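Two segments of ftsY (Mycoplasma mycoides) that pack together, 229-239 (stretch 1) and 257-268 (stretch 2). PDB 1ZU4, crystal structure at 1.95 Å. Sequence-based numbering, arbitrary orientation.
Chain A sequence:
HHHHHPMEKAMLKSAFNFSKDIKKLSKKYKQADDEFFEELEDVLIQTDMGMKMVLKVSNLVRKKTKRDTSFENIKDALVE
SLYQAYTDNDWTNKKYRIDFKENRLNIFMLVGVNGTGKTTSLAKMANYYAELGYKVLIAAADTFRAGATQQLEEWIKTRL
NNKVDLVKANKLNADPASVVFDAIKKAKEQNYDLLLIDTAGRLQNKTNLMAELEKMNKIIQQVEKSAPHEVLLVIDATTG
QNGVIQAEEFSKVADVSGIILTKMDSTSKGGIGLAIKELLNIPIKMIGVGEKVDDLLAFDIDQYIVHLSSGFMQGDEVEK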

# COMPACT_ATOMS: atom_id res chain seq x y z
N HIS A 229 -5.93 -1.99 -15.31
CA HIS A 229 -5.66 -0.57 -15.04
C HIS A 229 -4.77 -0.33 -13.82
O HIS A 229 -3.99 0.64 -13.78
N GLU A 230 -4.85 -1.25 -12.85
CA GLU A 230 -3.90 -1.34 -11.75
C GLU A 230 -3.63 -2.80 -11.43
O GLU A 230 -4.51 -3.65 -11.57
N VAL A 231 -2.42 -3.05 -10.94
CA VAL A 231 -1.98 -4.34 -10.42
C VAL A 231 -1.39 -3.98 -9.05
O VAL A 231 -0.31 -3.39 -8.95
N LEU A 232 -2.13 -4.31 -8.00
CA LEU A 232 -1.83 -3.76 -6.71
C LEU A 232 -1.24 -4.82 -5.77
O LEU A 232 -1.86 -5.84 -5.48
N LEU A 233 -0.01 -4.56 -5.34
CA LEU A 233 0.69 -5.42 -4.39
C LEU A 233 0.44 -5.06 -2.91
O LEU A 233 0.55 -3.91 -2.51
N VAL A 234 0.15 -6.04 -2.06
CA VAL A 234 -0.16 -5.78 -0.66
C VAL A 234 1.12 -5.98 0.14
O VAL A 234 1.80 -7.00 0.05
N ILE A 235 1.47 -4.97 0.90
CA ILE A 235 2.56 -5.14 1.82
C ILE A 235 1.99 -4.91 3.18
O ILE A 235 1.41 -3.85 3.42
N ASP A 236 2.18 -5.88 4.06
CA ASP A 236 1.97 -5.75 5.53
C ASP A 236 3.03 -4.93 6.28
O ASP A 236 4.17 -5.42 6.56
N ALA A 237 2.66 -3.71 6.69
CA ALA A 237 3.62 -2.83 7.38
C ALA A 237 4.24 -3.42 8.67
O ALA A 237 5.39 -3.08 9.04
N THR A 238 3.49 -4.29 9.35
CA THR A 238 4.04 -4.89 10.58
C THR A 238 5.27 -5.77 10.32
O THR A 238 5.94 -6.16 11.27
N THR A 239 5.56 -6.07 9.05
CA THR A 239 6.72 -6.89 8.71
C THR A 239 7.95 -6.08 8.48
O THR A 239 9.04 -6.62 8.48
N SER A 257 1.72 -1.96 -10.43
CA SER A 257 1.56 -0.50 -10.74
C SER A 257 1.47 0.30 -9.47
O SER A 257 1.65 1.51 -9.51
N GLY A 258 1.22 -0.36 -8.32
CA GLY A 258 1.11 0.33 -7.08
C GLY A 258 1.04 -0.61 -5.88
O GLY A 258 0.94 -1.83 -6.02
N ILE A 259 1.06 -0.02 -4.71
CA ILE A 259 1.12 -0.74 -3.43
C ILE A 259 -0.07 -0.35 -2.51
O ILE A 259 -0.48 0.81 -2.44
N ILE A 260 -0.56 -1.34 -1.78
CA ILE A 260 -1.50 -1.18 -0.70
C ILE A 260 -0.73 -1.57 0.57
O ILE A 260 -0.39 -2.71 0.72
N LEU A 261 -0.49 -0.61 1.45
CA LEU A 261 0.26 -0.76 2.69
C LEU A 261 -0.76 -0.97 3.81
O LEU A 261 -1.47 -0.08 4.14
N THR A 262 -0.81 -2.17 4.38
CA THR A 262 -1.80 -2.53 5.38
C THR A 262 -1.19 -2.53 6.74
O THR A 262 0.05 -2.55 6.88
N LYS A 263 -2.08 -2.51 7.75
CA LYS A 263 -1.68 -2.68 9.15
C LYS A 263 -0.78 -1.62 9.67
O LYS A 263 -0.05 -1.86 10.63
N MET A 264 -0.84 -0.43 9.08
CA MET A 264 -0.02 0.66 9.57
C MET A 264 -0.23 0.88 11.06
O MET A 264 0.72 1.11 11.80
N ASP A 265 -1.50 0.84 11.49
CA ASP A 265 -1.89 1.01 12.90
C ASP A 265 -1.14 0.14 13.92
O ASP A 265 -1.02 0.52 15.10
N SER A 266 -0.65 -1.01 13.46
CA SER A 266 -0.02 -2.03 14.30
C SER A 266 1.51 -1.91 14.24
O SER A 266 2.24 -2.65 14.92
N THR A 267 1.97 -0.96 13.43
CA THR A 267 3.38 -0.76 13.10
C THR A 267 3.97 0.38 13.96
O THR A 267 3.43 1.50 13.97
N SER A 268 5.09 0.08 14.62
CA SER A 268 5.81 1.07 15.44
C SER A 268 6.95 1.79 14.71
O SER A 268 7.44 2.77 15.20

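Two neighbouring parallel strands, 230-236 and 258-262, set the rules of this contact: the backbones are joined rung by rung, so side chains pack beside one another on the two faces of the sheet rather than interlocking between the strands. Leu 233 N donates to Gly 258 O at 3.0 Å, Ile 260 N to Leu 233 O at 2.9 Å, and Ile 235 N to Ile 260 O at 2.9 Å, a ladder that holds neighbouring side chains in register.

One face carries Leu 232, Val 234 and Asp 236 beside Gly 258, Ile 260 and Thr 262. Gly 258 leaves a hollow, and Leu 232 (m, t) fills it: a CB on the glycine would lie only 3.2 Å from Leu 232 CD2. Further along, Ile 260 (m, t) sits beside both neighbours, its CG1 4.1 Å from Leu 232 CB and its CB 4.2 Å from Val 234 CG2. Val 234 (t) then reaches Thr 262 (p), CG1 to CG2 at 3.7 Å, so the threonine offers its methyl to the apolar row while its OG1 makes a weak hydrogen bond to Ile 235 O at 3.4 Å.

The other face is wholly aliphatic. The end of Ile 259 (m, m) comes nearer the partner strand, bringing CD1 to 3.6 Å from Leu 233 CB, while its CG2 meets Ile 235 CD1 at 3.6 Å. Leu 233 and Leu 261 share the t, p rotamer. Leu 261 CD1 lies 4.3 Å from Ile 235 CG2 and 3.6 Å from Ala 237 CB, carrying the apolar row past the end of the strands.

There Ala 237 points toward stretch 2, a small bump in a snug pocket. Ala 237 CB is 3.9 Å from Met 264 SD and 3.2 Å from Thr 267 OG1, a hydroxyl that bonds back to Lys 263 O at 3.0 Å. Beside it, Thr 238 (p) lays CG2 3.4 Å from Ser 266 CB and 3.7 Å from Lys 263 CB; its own OG1 turns to Asp 236 OD1, 2.8 Å away. The lysine starts toward stretch 1, but its end leads away, and Lys 263 CD passes 3.5 Å from Asp 236 OD1.

The opposite end is closed by polar chemistry. Ser 257 (p) points toward stretch 1, and Ser 257 OG donates a hydrogen bond to Glu 230 OE1 at 2.5 Å, while the same OG accepts from Val 231 N at 2.9 Å. Glu 230 starts sideways and folds its end in through two m rotamers to meet it.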

# COMPACT_ATOMS: atom_id res chain seq x y z
CB HIS A 229 -7.00 0.15 -14.89
CG HIS A 229 -7.92 -0.05 -16.07
ND1 HIS A 229 -7.59 0.35 -17.35
CD2 HIS A 229 -9.13 -0.63 -16.17
CE1 HIS A 229 -8.57 0.03 -18.18
NE2 HIS A 229 -9.53 -0.52 -17.48
CB GLU A 230 -4.47 -0.64 -10.48
CG GLU A 230 -4.77 0.91 -10.68
CD GLU A 230 -3.52 1.76 -10.70
OE1 GLU A 230 -2.42 1.30 -10.29
OE2 GLU A 230 -3.66 2.94 -11.10
CB VAL A 231 -0.91 -5.02 -11.38
CG1 VAL A 231 -0.44 -6.38 -10.83
CG2 VAL A 231 -1.47 -5.23 -12.78
CB LEU A 232 -3.05 -3.04 -6.11
CG LEU A 232 -3.61 -1.84 -6.92
CD1 LEU A 232 -4.98 -1.43 -6.40
CD2 LEU A 232 -2.67 -0.62 -6.91
CB LEU A 233 2.20 -5.34 -4.72
CG LEU A 233 3.19 -6.20 -3.91
CD1 LEU A 233 2.82 -7.63 -4.10
CD2 LEU A 233 4.67 -5.93 -4.34
CB VAL A 234 -1.31 -6.66 -0.10
CG1 VAL A 234 -1.51 -6.43 1.39
CG2 VAL A 234 -2.63 -6.35 -0.81
CB ILE A 235 3.69 -4.10 1.57
CG1 ILE A 235 4.27 -4.29 0.16
CG2 ILE A 235 4.75 -4.28 2.62
CD1 ILE A 235 5.30 -3.23 -0.24
CB ASP A 236 1.91 -7.18 6.12
CG ASP A 236 1.46 -7.23 7.56
OD1 ASP A 236 1.53 -6.23 8.33
OD2 ASP A 236 1.03 -8.32 7.97
CB ALA A 237 3.01 -1.47 7.66
CB THR A 238 2.99 -5.67 11.42
OG1 THR A 238 2.66 -6.89 10.75
CG2 THR A 238 1.73 -4.84 11.59
CB THR A 239 6.48 -7.83 7.52
OG1 THR A 239 6.07 -7.09 6.35
CG2 THR A 239 5.43 -8.87 7.88
CB SER A 257 0.28 -0.22 -11.58
OG SER A 257 -0.89 -0.64 -10.84
CB ILE A 259 2.46 -0.44 -2.66
CG1 ILE A 259 3.74 -0.80 -3.47
CG2 ILE A 259 2.53 -1.11 -1.27
CD1 ILE A 259 3.80 -2.18 -3.97
CB ILE A 260 -2.71 -2.13 -0.84
CG1 ILE A 260 -3.46 -1.89 -2.20
CG2 ILE A 260 -3.68 -1.95 0.31
CD1 ILE A 260 -4.70 -2.79 -2.32
CB LEU A 261 1.05 0.54 2.97
CG LEU A 261 1.96 0.48 4.22
CD1 LEU A 261 3.00 -0.65 4.13
CD2 LEU A 261 2.63 1.83 4.49
CB THR A 262 -2.37 -3.94 5.13
OG1 THR A 262 -1.30 -4.89 5.18
CG2 THR A 262 -3.06 -4.00 3.77
CB LYS A 263 -1.10 -4.08 9.41
CG LYS A 263 -2.21 -5.14 9.36
CD LYS A 263 -1.70 -6.56 9.52
CE LYS A 263 -2.69 -7.51 8.89
NZ LYS A 263 -4.11 -7.30 9.44
CB MET A 264 -0.28 1.95 8.80
CG MET A 264 0.89 2.96 8.89
SD MET A 264 2.56 2.33 8.53
CE MET A 264 3.55 3.35 9.63
CB ASP A 265 -3.41 0.81 13.07
CG ASP A 265 -3.88 -0.61 12.75
OD1 ASP A 265 -3.45 -1.15 11.71
OD2 ASP A 265 -4.70 -1.18 13.49
CB SER A 266 -0.45 -3.44 13.83
OG SER A 266 -1.85 -3.53 13.58
CB THR A 267 3.51 -0.41 11.60
OG1 THR A 267 2.92 -1.46 10.83
CG2 THR A 267 4.91 -0.19 11.19
CB SER A 268 6.35 0.42 16.72
OG SER A 268 5.28 0.19 17.65